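Local coordinates for conjugal transfer protein (Escherichia coli, PDB 5I97) that probably serves as the VirB8-like inner-membrane component of a plasmid type IV secretion system in conjugative DNA transfer, this piece being its NTF2-like domain, at residues W126-G131 / Y156-E161; W33-V38 / A104-T109; V51-V56 / E66-K71. All coordinates share one frame; numbering follows the deposited sequence.

Contact 1: W126-G131 / Y156-E161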
loop_
_atom_site.group_PDB
_atom_site.type_symbol
_atom_site.label_atom_id
_atom_site.label_comp_id
_atom_site.label_asym_id
_atom_site.label_seq_id
_atom_site.Cartn_x
_atom_site.Cartn_y
_atom_site.Cartn_z
ATOM N N TRP A 126 -13.943 -7.647 -12.224
ATOM C CA TRP A 126 -14.289 -7.265 -13.591
ATOM C C TRP A 126 -13.676 -8.164 -14.658
ATOM O O TRP A 126 -12.691 -8.857 -14.418
ATOM C CB TRP A 126 -13.843 -5.832 -13.861
ATOM C CG TRP A 126 -14.163 -4.860 -12.785
ATOM C CD1 TRP A 126 -13.396 -4.561 -11.701
ATOM C CD2 TRP A 126 -15.319 -4.025 -12.694
ATOM N NE1 TRP A 126 -14.005 -3.612 -10.939
ATOM C CE2 TRP A 126 -15.193 -3.258 -11.534
ATOM C CE3 TRP A 126 -16.453 -3.853 -13.500
ATOM C CZ2 TRP A 126 -16.156 -2.337 -11.132
ATOM C CZ3 TRP A 126 -17.409 -2.935 -13.106
ATOM C CH2 TRP A 126 -17.257 -2.190 -11.932
ATOM N N ILE A 127 -14.240 -8.107 -15.857
ATOM C CA ILE A 127 -13.652 -8.771 -17.015
ATOM C C ILE A 127 -13.343 -7.733 -18.088
ATOM O O ILE A 127 -14.224 -6.982 -18.506
ATOM C CB ILE A 127 -14.581 -9.839 -17.602
ATOM C CG1 ILE A 127 -15.076 -10.782 -16.506
ATOM C CG2 ILE A 127 -13.872 -10.613 -18.694
ATOM C CD1 ILE A 127 -16.111 -11.778 -16.975
ATOM N N ALA A 128 -12.098 -7.702 -18.541
ATOM C CA ALA A 128 -11.700 -6.816 -19.623
ATOM C C ALA A 128 -11.426 -7.607 -20.902
ATOM O O ALA A 128 -10.531 -8.453 -20.937
ATOM C CB ALA A 128 -10.476 -6.019 -19.228
ATOM N N ILE A 129 -12.233 -7.358 -21.930
ATOM C CA ILE A 129 -12.006 -7.941 -23.252
ATOM C C ILE A 129 -11.237 -6.958 -24.126
ATOM O O ILE A 129 -11.730 -5.886 -24.448
ATOM C CB ILE A 129 -13.323 -8.312 -23.954
ATOM C CG1 ILE A 129 -14.202 -9.178 -23.046
ATOM C CG2 ILE A 129 -13.042 -8.986 -25.291
ATOM C CD1 ILE A 129 -13.580 -10.490 -22.663
ATOM N N MET A 130 -10.032 -7.326 -24.524
ATOM C CA MET A 130 -9.147 -6.367 -25.162
ATOM C C MET A 130 -8.693 -6.824 -26.536
ATOM O O MET A 130 -8.450 -8.005 -26.758
ATOM C CB MET A 130 -7.928 -6.127 -24.274
ATOM C CG MET A 130 -8.263 -5.950 -22.805
ATOM S SD MET A 130 -6.796 -5.809 -21.789
ATOM C CE MET A 130 -5.994 -4.389 -22.530
ATOM N N GLY A 131 -8.576 -5.877 -27.457
ATOM C CA GLY A 131 -7.926 -6.124 -28.731
ATOM C C GLY A 131 -6.588 -5.416 -28.701
ATOM O O GLY A 131 -6.494 -4.313 -28.177
ATOM N N TYR A 156 -11.546 -2.112 -26.302
ATOM C CA TYR A 156 -11.506 -2.236 -24.862
ATOM C C TYR A 156 -12.890 -2.106 -24.265
ATOM O O TYR A 156 -13.554 -1.084 -24.400
ATOM C CB TYR A 156 -10.576 -1.179 -24.273
ATOM C CG TYR A 156 -10.293 -1.351 -22.798
ATOM C CD1 TYR A 156 -9.333 -2.247 -22.361
ATOM C CD2 TYR A 156 -10.971 -0.605 -21.851
ATOM C CE1 TYR A 156 -9.062 -2.402 -21.027
ATOM C CE2 TYR A 156 -10.706 -0.751 -20.513
ATOM C CZ TYR A 156 -9.751 -1.653 -20.108
ATOM O OH TYR A 156 -9.473 -1.813 -18.782
ATOM N N ARG A 157 -13.340 -3.164 -23.621
ATOM C CA ARG A 157 -14.603 -3.106 -22.921
ATOM C C ARG A 157 -14.515 -3.914 -21.642
ATOM O O ARG A 157 -13.963 -5.017 -21.614
ATOM C CB ARG A 157 -15.732 -3.554 -23.850
ATOM C CG ARG A 157 -15.823 -5.018 -24.125
ATOM C CD ARG A 157 -17.077 -5.330 -24.928
ATOM N NE ARG A 157 -17.085 -6.711 -25.415
ATOM C CZ ARG A 157 -17.672 -7.732 -24.798
ATOM N NH1 ARG A 157 -18.322 -7.542 -23.654
ATOM N NH2 ARG A 157 -17.612 -8.947 -25.336
ATOM N N VAL A 158 -15.045 -3.328 -20.578
ATOM C CA VAL A 158 -15.024 -3.930 -19.264
ATOM C C VAL A 158 -16.445 -4.200 -18.818
ATOM O O VAL A 158 -17.341 -3.405 -19.060
ATOM C CB VAL A 158 -14.299 -3.025 -18.248
ATOM C CG1 VAL A 158 -14.339 -3.627 -16.849
ATOM C CG2 VAL A 158 -12.856 -2.800 -18.689
ATOM N N ASN A 159 -16.641 -5.341 -18.178
ATOM C CA ASN A 159 -17.924 -5.725 -17.630
ATOM C C ASN A 159 -17.701 -6.341 -16.279
ATOM O O ASN A 159 -16.627 -6.884 -16.021
ATOM C CB ASN A 159 -18.656 -6.717 -18.537
ATOM C CG ASN A 159 -18.872 -6.194 -19.934
ATOM O OD1 ASN A 159 -18.384 -6.762 -20.906
ATOM N ND2 ASN A 159 -19.639 -5.125 -20.044
ATOM N N PRO A 160 -18.707 -6.252 -15.400
ATOM C CA PRO A 160 -18.561 -6.862 -14.077
ATOM C C PRO A 160 -18.533 -8.379 -14.198
ATOM O O PRO A 160 -18.977 -8.890 -15.213
ATOM C CB PRO A 160 -19.818 -6.399 -13.333
ATOM C CG PRO A 160 -20.300 -5.200 -14.095
ATOM C CD PRO A 160 -19.951 -5.471 -15.518
ATOM N N GLU A 161 -18.104 -9.070 -13.149
ATOM C CA GLU A 161 -18.051 -10.530 -13.130
ATOM C C GLU A 161 -19.283 -11.095 -12.440
ATOM O O GLU A 161 -19.749 -10.529 -11.451
ATOM C CB GLU A 161 -16.799 -11.018 -12.396
ATOM C CG GLU A 161 -16.625 -12.538 -12.403
ATOM C CD GLU A 161 -15.743 -13.040 -13.508
ATOM O OE1 GLU A 161 -14.829 -12.303 -13.915
ATOM O OE2 GLU A 161 -15.965 -14.166 -13.987
#
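Ile127 N donates to Asn159 O over 2.7 Å, an almost straight bond (172° at the hydrogen) that arrives nearly in line with the acceptor's C=O. It belongs to the antiparallel pairing of strands 124-134 and 151-160, which adds 151-160 as an outermost strand of this chain's curved sheet in the NTF2-like VirB8 fold. Asn159 N returns a bond to Ile127 O, and Ile129 and Arg157 form the next hydrogen-bonded pair, whose return bond, Arg157 N to Ile129 O, is longer at 3.3 Å. On the face with Ala128 and Val158, Met130 and Tyr156 lie side by side. Met130 CG comes within 3.9 Å of Tyr156 CD1, and the sulfur stands at the ring edge in a Met-aromatic contact. Because Met130 also touches Leu34, Tyr37 and Val38 of helix 27-42, an alanine here would probably cost the Tyr156 ring its contacts with CG, sulfur and CE and open a gap under the helix. Tyr156 OH is hydrogen-bonded to Glu42. The opposite face carries Ile129 and Arg157, whose side chains run alongside each other. Arg157 keeps an extended chain from CG to NE, and its guanidinium has Ile129 CG1 over its centre, 4.1 Å above the plane.

Contact 2: W33-V38 / A104-T109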
loop_
_atom_site.group_PDB
_atom_site.type_symbol
_atom_site.label_atom_id
_atom_site.label_comp_id
_atom_site.label_asym_id
_atom_site.label_seq_id
_atom_site.Cartn_x
_atom_site.Cartn_y
_atom_site.Cartn_z
ATOM N N TRP A 33 2.341 -6.081 -21.192
ATOM C CA TRP A 33 1.759 -4.832 -21.660
ATOM C C TRP A 33 0.261 -4.790 -21.408
ATOM O O TRP A 33 -0.272 -3.752 -21.042
ATOM C CB TRP A 33 2.042 -4.615 -23.153
ATOM C CG TRP A 33 3.497 -4.531 -23.447
ATOM C CD1 TRP A 33 4.252 -5.463 -24.086
ATOM C CD2 TRP A 33 4.385 -3.457 -23.105
ATOM N NE1 TRP A 33 5.552 -5.041 -24.161
ATOM C CE2 TRP A 33 5.662 -3.811 -23.567
ATOM C CE3 TRP A 33 4.222 -2.232 -22.453
ATOM C CZ2 TRP A 33 6.771 -2.982 -23.405
ATOM C CZ3 TRP A 33 5.323 -1.415 -22.290
ATOM C CH2 TRP A 33 6.579 -1.791 -22.764
ATOM N N LEU A 34 -0.412 -5.920 -21.572
ATOM C CA LEU A 34 -1.847 -5.930 -21.369
ATOM C C LEU A 34 -2.206 -5.667 -19.906
ATOM O O LEU A 34 -3.129 -4.914 -19.624
ATOM C CB LEU A 34 -2.443 -7.248 -21.829
ATOM C CG LEU A 34 -2.505 -7.405 -23.342
ATOM C CD1 LEU A 34 -2.510 -8.879 -23.712
ATOM C CD2 LEU A 34 -3.692 -6.680 -23.932
ATOM N N THR A 35 -1.473 -6.280 -18.980
ATOM C CA THR A 35 -1.744 -6.066 -17.574
ATOM C C THR A 35 -1.339 -4.640 -17.171
ATOM O O THR A 35 -2.001 -4.024 -16.347
ATOM C CB THR A 35 -1.046 -7.117 -16.658
ATOM O OG1 THR A 35 0.348 -7.176 -16.951
ATOM C CG2 THR A 35 -1.648 -8.493 -16.851
ATOM N N GLN A 36 -0.251 -4.131 -17.744
ATOM C CA GLN A 36 0.171 -2.749 -17.504
ATOM C C GLN A 36 -0.892 -1.767 -17.935
ATOM O O GLN A 36 -1.139 -0.772 -17.272
ATOM C CB GLN A 36 1.456 -2.428 -18.272
ATOM C CG GLN A 36 2.702 -2.998 -17.671
ATOM C CD GLN A 36 3.035 -2.338 -16.373
ATOM O OE1 GLN A 36 2.986 -2.964 -15.325
ATOM N NE2 GLN A 36 3.397 -1.062 -16.433
ATOM N N TYR A 37 -1.524 -2.065 -19.054
ATOM C CA TYR A 37 -2.538 -1.194 -19.597
ATOM C C TYR A 37 -3.727 -1.138 -18.651
ATOM O O TYR A 37 -4.211 -0.057 -18.334
ATOM C CB TYR A 37 -2.961 -1.661 -20.983
ATOM C CG TYR A 37 -3.933 -0.748 -21.682
ATOM C CD1 TYR A 37 -3.489 0.316 -22.456
ATOM C CD2 TYR A 37 -5.304 -0.942 -21.566
ATOM C CE1 TYR A 37 -4.383 1.155 -23.105
ATOM C CE2 TYR A 37 -6.202 -0.115 -22.213
ATOM C CZ TYR A 37 -5.740 0.933 -22.979
ATOM O OH TYR A 37 -6.637 1.753 -23.614
ATOM N N VAL A 38 -4.191 -2.303 -18.215
ATOM C CA VAL A 38 -5.313 -2.378 -17.300
ATOM C C VAL A 38 -4.984 -1.689 -15.986
ATOM O O VAL A 38 -5.799 -0.972 -15.431
ATOM C CB VAL A 38 -5.720 -3.832 -17.030
ATOM C CG1 VAL A 38 -6.730 -3.910 -15.875
ATOM C CG2 VAL A 38 -6.263 -4.470 -18.292
ATOM N N ALA A 104 -7.471 -10.587 -25.886
ATOM C CA ALA A 104 -7.123 -11.039 -24.549
ATOM C C ALA A 104 -8.274 -10.808 -23.579
ATOM O O ALA A 104 -9.038 -9.857 -23.711
ATOM C CB ALA A 104 -5.879 -10.348 -24.067
ATOM N N THR A 105 -8.399 -11.705 -22.615
ATOM C CA THR A 105 -9.392 -11.581 -21.574
ATOM C C THR A 105 -8.707 -11.452 -20.237
ATOM O O THR A 105 -7.941 -12.320 -19.846
ATOM C CB THR A 105 -10.316 -12.777 -21.542
ATOM O OG1 THR A 105 -11.045 -12.832 -22.766
ATOM C CG2 THR A 105 -11.281 -12.664 -20.384
ATOM N N ILE A 106 -8.960 -10.353 -19.544
ATOM C CA ILE A 106 -8.294 -10.119 -18.278
ATOM C C ILE A 106 -9.297 -9.958 -17.134
ATOM O O ILE A 106 -10.147 -9.068 -17.154
ATOM C CB ILE A 106 -7.382 -8.886 -18.368
ATOM C CG1 ILE A 106 -6.262 -9.166 -19.374
ATOM C CG2 ILE A 106 -6.821 -8.520 -17.006
ATOM C CD1 ILE A 106 -5.183 -8.119 -19.416
ATOM N N ARG A 107 -9.181 -10.816 -16.129
ATOM C CA ARG A 107 -10.025 -10.713 -14.951
ATOM C C ARG A 107 -9.276 -10.027 -13.833
ATOM O O ARG A 107 -8.178 -10.441 -13.458
ATOM C CB ARG A 107 -10.499 -12.093 -14.523
ATOM C CG ARG A 107 -11.481 -12.677 -15.500
ATOM C CD ARG A 107 -12.066 -13.977 -15.014
ATOM N NE ARG A 107 -13.181 -14.395 -15.862
ATOM C CZ ARG A 107 -13.059 -14.897 -17.086
ATOM N NH1 ARG A 107 -11.864 -15.025 -17.646
ATOM N NH2 ARG A 107 -14.145 -15.249 -17.761
ATOM N N PHE A 108 -9.884 -8.979 -13.290
ATOM C CA PHE A 108 -9.192 -8.179 -12.305
ATOM C C PHE A 108 -10.103 -7.643 -11.210
ATOM O O PHE A 108 -11.324 -7.583 -11.344
ATOM C CB PHE A 108 -8.454 -7.024 -13.013
ATOM C CG PHE A 108 -9.357 -6.015 -13.677
ATOM C CD1 PHE A 108 -9.959 -6.291 -14.890
ATOM C CD2 PHE A 108 -9.547 -4.760 -13.122
ATOM C CE1 PHE A 108 -10.771 -5.366 -15.498
ATOM C CE2 PHE A 108 -10.344 -3.826 -13.747
ATOM C CZ PHE A 108 -10.959 -4.130 -14.926
ATOM N N THR A 109 -9.471 -7.238 -10.123
ATOM C CA THR A 109 -10.168 -6.768 -8.950
ATOM C C THR A 109 -9.717 -5.367 -8.597
ATOM O O THR A 109 -8.525 -5.076 -8.589
ATOM C CB THR A 109 -9.933 -7.702 -7.760
ATOM O OG1 THR A 109 -10.563 -8.954 -8.032
ATOM C CG2 THR A 109 -10.535 -7.119 -6.483
#
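Helix 33-38 lies across strand 104-109 with the two axes 10.0 Å apart at closest approach and their directions 48° apart. This is the alpha-on-beta packing of an NTF2-like fold, in which helix 27-42 fills the concave side of the antiparallel sheet. No hydrogen bond joins the segments; alternate strand residues Ala104, Ile106 and Phe108 turn their side chains to the helix and meet Leu34 and Val38, one helical turn apart. Leu34 CD1 touches Ala104 CB at 3.7 Å. In Ile106, chi1 of -64° sets CG1 anti to the carbonyl carbon and an extended chi2 places CD1 beside the helix, 3.8 Å from Leu34 CB and 4.0 Å from Val38 CG2. The Val38 and Ile106 side chains run antiparallel past one another, and the same methyl also approaches Thr35 loosely. Thr35 OG1 turns back to its own helix and bonds Lys31 O. The other strands of the sheet extend the apolar floor: Leu34 also rests on Leu97, Met130 and Phe151, while Phe108 stacks on Trp126. At the far end of the contact Val38 CG1 makes a CH-pi contact with Phe108, standing 3.9 Å from the ring centroid and only 8° off the ring normal.

Contact 3: V51-V56 / E66-K71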
loop_
_atom_site.group_PDB
_atom_site.type_symbol
_atom_site.label_atom_id
_atom_site.label_comp_id
_atom_site.label_asym_id
_atom_site.label_seq_id
_atom_site.Cartn_x
_atom_site.Cartn_y
_atom_site.Cartn_z
ATOM N N VAL A 51 0.987 10.253 -15.178
ATOM C CA VAL A 51 1.758 9.194 -15.818
ATOM C C VAL A 51 0.840 8.135 -16.402
ATOM O O VAL A 51 1.036 7.705 -17.537
ATOM C CB VAL A 51 2.737 8.546 -14.828
ATOM C CG1 VAL A 51 3.347 7.281 -15.399
ATOM C CG2 VAL A 51 3.796 9.553 -14.414
ATOM N N ASP A 52 -0.172 7.734 -15.635
ATOM C CA ASP A 52 -1.113 6.720 -16.092
ATOM C C ASP A 52 -1.873 7.186 -17.325
ATOM O O ASP A 52 -2.057 6.424 -18.269
ATOM C CB ASP A 52 -2.101 6.360 -14.975
ATOM C CG ASP A 52 -1.437 5.674 -13.801
ATOM O OD1 ASP A 52 -0.394 5.016 -13.998
ATOM O OD2 ASP A 52 -1.940 5.817 -12.670
ATOM N N TYR A 53 -2.327 8.438 -17.300
ATOM C CA TYR A 53 -3.059 9.048 -18.409
ATOM C C TYR A 53 -2.215 9.104 -19.680
ATOM O O TYR A 53 -2.701 8.873 -20.788
ATOM C CB TYR A 53 -3.518 10.451 -18.020
ATOM C CG TYR A 53 -4.255 11.190 -19.100
ATOM C CD1 TYR A 53 -5.627 11.051 -19.247
ATOM C CD2 TYR A 53 -3.578 12.009 -19.987
ATOM C CE1 TYR A 53 -6.312 11.730 -20.226
ATOM C CE2 TYR A 53 -4.250 12.683 -20.976
ATOM C CZ TYR A 53 -5.618 12.544 -21.089
ATOM O OH TYR A 53 -6.282 13.216 -22.087
ATOM N N THR A 54 -0.962 9.486 -19.516
ATOM C CA THR A 54 -0.036 9.532 -20.633
ATOM C C THR A 54 0.183 8.134 -21.191
ATOM O O THR A 54 0.141 7.939 -22.399
ATOM C CB THR A 54 1.302 10.156 -20.221
ATOM O OG1 THR A 54 1.078 11.524 -19.860
ATOM C CG2 THR A 54 2.299 10.109 -21.366
ATOM N N ALA A 55 0.373 7.161 -20.304
ATOM C CA ALA A 55 0.619 5.786 -20.717
ATOM C C ALA A 55 -0.539 5.189 -21.514
ATOM O O ALA A 55 -0.319 4.574 -22.563
ATOM C CB ALA A 55 0.918 4.925 -19.507
ATOM N N VAL A 56 -1.762 5.359 -21.025
ATOM C CA VAL A 56 -2.929 4.833 -21.721
ATOM C C VAL A 56 -3.064 5.441 -23.105
ATOM O O VAL A 56 -3.398 4.741 -24.064
ATOM C CB VAL A 56 -4.216 5.088 -20.928
ATOM C CG1 VAL A 56 -5.445 4.713 -21.741
ATOM C CG2 VAL A 56 -4.172 4.336 -19.615
ATOM N N GLU A 66 -9.586 8.277 -27.187
ATOM C CA GLU A 66 -10.425 9.447 -26.985
ATOM C C GLU A 66 -11.692 9.051 -26.248
ATOM O O GLU A 66 -12.341 9.879 -25.622
ATOM C CB GLU A 66 -10.723 10.119 -28.336
ATOM C CG GLU A 66 -12.079 10.803 -28.478
ATOM C CD GLU A 66 -12.375 11.205 -29.916
ATOM O OE1 GLU A 66 -11.620 10.789 -30.821
ATOM O OE2 GLU A 66 -13.371 11.924 -30.146
ATOM N N SER A 67 -11.986 7.763 -26.226
ATOM C CA SER A 67 -13.029 7.277 -25.341
ATOM C C SER A 67 -12.583 7.327 -23.874
ATOM O O SER A 67 -13.381 7.596 -22.980
ATOM C CB SER A 67 -13.420 5.854 -25.730
ATOM O OG SER A 67 -14.323 5.313 -24.786
ATOM N N TYR A 68 -11.293 7.103 -23.643
ATOM C CA TYR A 68 -10.740 7.098 -22.297
ATOM C C TYR A 68 -10.470 8.499 -21.793
ATOM O O TYR A 68 -10.657 8.786 -20.621
ATOM C CB TYR A 68 -9.444 6.294 -22.261
ATOM C CG TYR A 68 -8.521 6.616 -21.100
ATOM C CD1 TYR A 68 -8.701 6.012 -19.870
ATOM C CD2 TYR A 68 -7.460 7.499 -21.242
ATOM C CE1 TYR A 68 -7.867 6.280 -18.812
ATOM C CE2 TYR A 68 -6.615 7.777 -20.179
ATOM C CZ TYR A 68 -6.825 7.161 -18.966
ATOM O OH TYR A 68 -5.992 7.414 -17.899
ATOM N N GLN A 69 -9.998 9.358 -22.685
ATOM C CA GLN A 69 -9.637 10.724 -22.331
ATOM C C GLN A 69 -10.852 11.600 -22.076
ATOM O O GLN A 69 -10.733 12.692 -21.534
ATOM C CB GLN A 69 -8.778 11.338 -23.435
ATOM C CG GLN A 69 -7.508 10.558 -23.726
ATOM C CD GLN A 69 -6.785 11.036 -24.964
ATOM O OE1 GLN A 69 -7.356 11.730 -25.795
ATOM N NE2 GLN A 69 -5.512 10.680 -25.080
ATOM N N SER A 70 -12.017 11.091 -22.451
ATOM C CA SER A 70 -13.269 11.807 -22.312
ATOM C C SER A 70 -13.582 12.170 -20.858
ATOM O O SER A 70 -13.983 13.290 -20.566
ATOM C CB SER A 70 -14.397 10.971 -22.916
ATOM O OG SER A 70 -15.664 11.443 -22.508
ATOM N N LYS A 71 -13.394 11.212 -19.958
ATOM C CA LYS A 71 -13.704 11.394 -18.543
ATOM C C LYS A 71 -12.799 12.418 -17.862
ATOM O O LYS A 71 -13.090 12.849 -16.747
ATOM C CB LYS A 71 -13.639 10.057 -17.802
ATOM C CG LYS A 71 -12.369 9.272 -18.009
ATOM C CD LYS A 71 -12.497 7.855 -17.473
ATOM C CE LYS A 71 -13.396 7.788 -16.247
ATOM N NZ LYS A 71 -13.609 6.393 -15.754
HETATM O O HOH W 1 -3.828 10.105 -22.841
#
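The Tyr68 ring takes Val56 CG1 over the centre of one face, a CH-pi contact 3.5 Å from the centroid and 14° off the normal. Tyr53 meets the same ring obliquely: the centroids are 5.7 Å apart, the planes differ by 33°, and Tyr53 CD1 approaches Tyr68 CE2 at 3.5 Å. Over one face of the Tyr53 ring, offset toward its rim, lies a water that donates to Tyr53 O at 2.6 Å and accepts from Gln69 NE2 at 2.9 Å. Tyr53 has CG anti to its backbone N (chi1 179°), and the far end of its ring comes close to helix 62-69, where the OH rests 3.4 Å from Gln69 CG, the two side chains crossing at about a right angle. Tyr68 reaches the other way, its OH ending 3.4 Å from Tyr53 CA. These contacts join the consecutive helices 49-58 and 62-69, part of the helical layer of the VirB8 domain. Phe72 adds an edge-to-face contact with Tyr53, and Arg41 of helix 27-42 touches both Val56 and Tyr68. With no direct hydrogen bond between the segments, their association rests on aromatic and methyl packing, and the bridging water gives the backbone carbonyl of Tyr53 and the side-chain amide of Gln69 an indirect polar link.

Overall arrangement
From the N terminus, helix 27-42 comes first and supplies residues 33-38 to contact 2, whose loop closes at residues 104-109, 66 residues on from Val38, in strand 103-114. Within that span contact 3 closes a much shorter loop, pairing helices 49-58 and 62-69; the two contacts meet where Tyr37 OH packs against Val56 CG1. Contact 1 follows in series, joining strand 124-134 to the C-terminal strand 151-160. Its centre is about 9 Å from that of contact 2, and the backbones of the adjacent strands 103-114 and 124-134 are probably hydrogen-bonded there. Contacts 1 and 3 do not touch, their nearest atoms being about 6 Å apart; helix 27-42 lies against both the helical pair and the sheet.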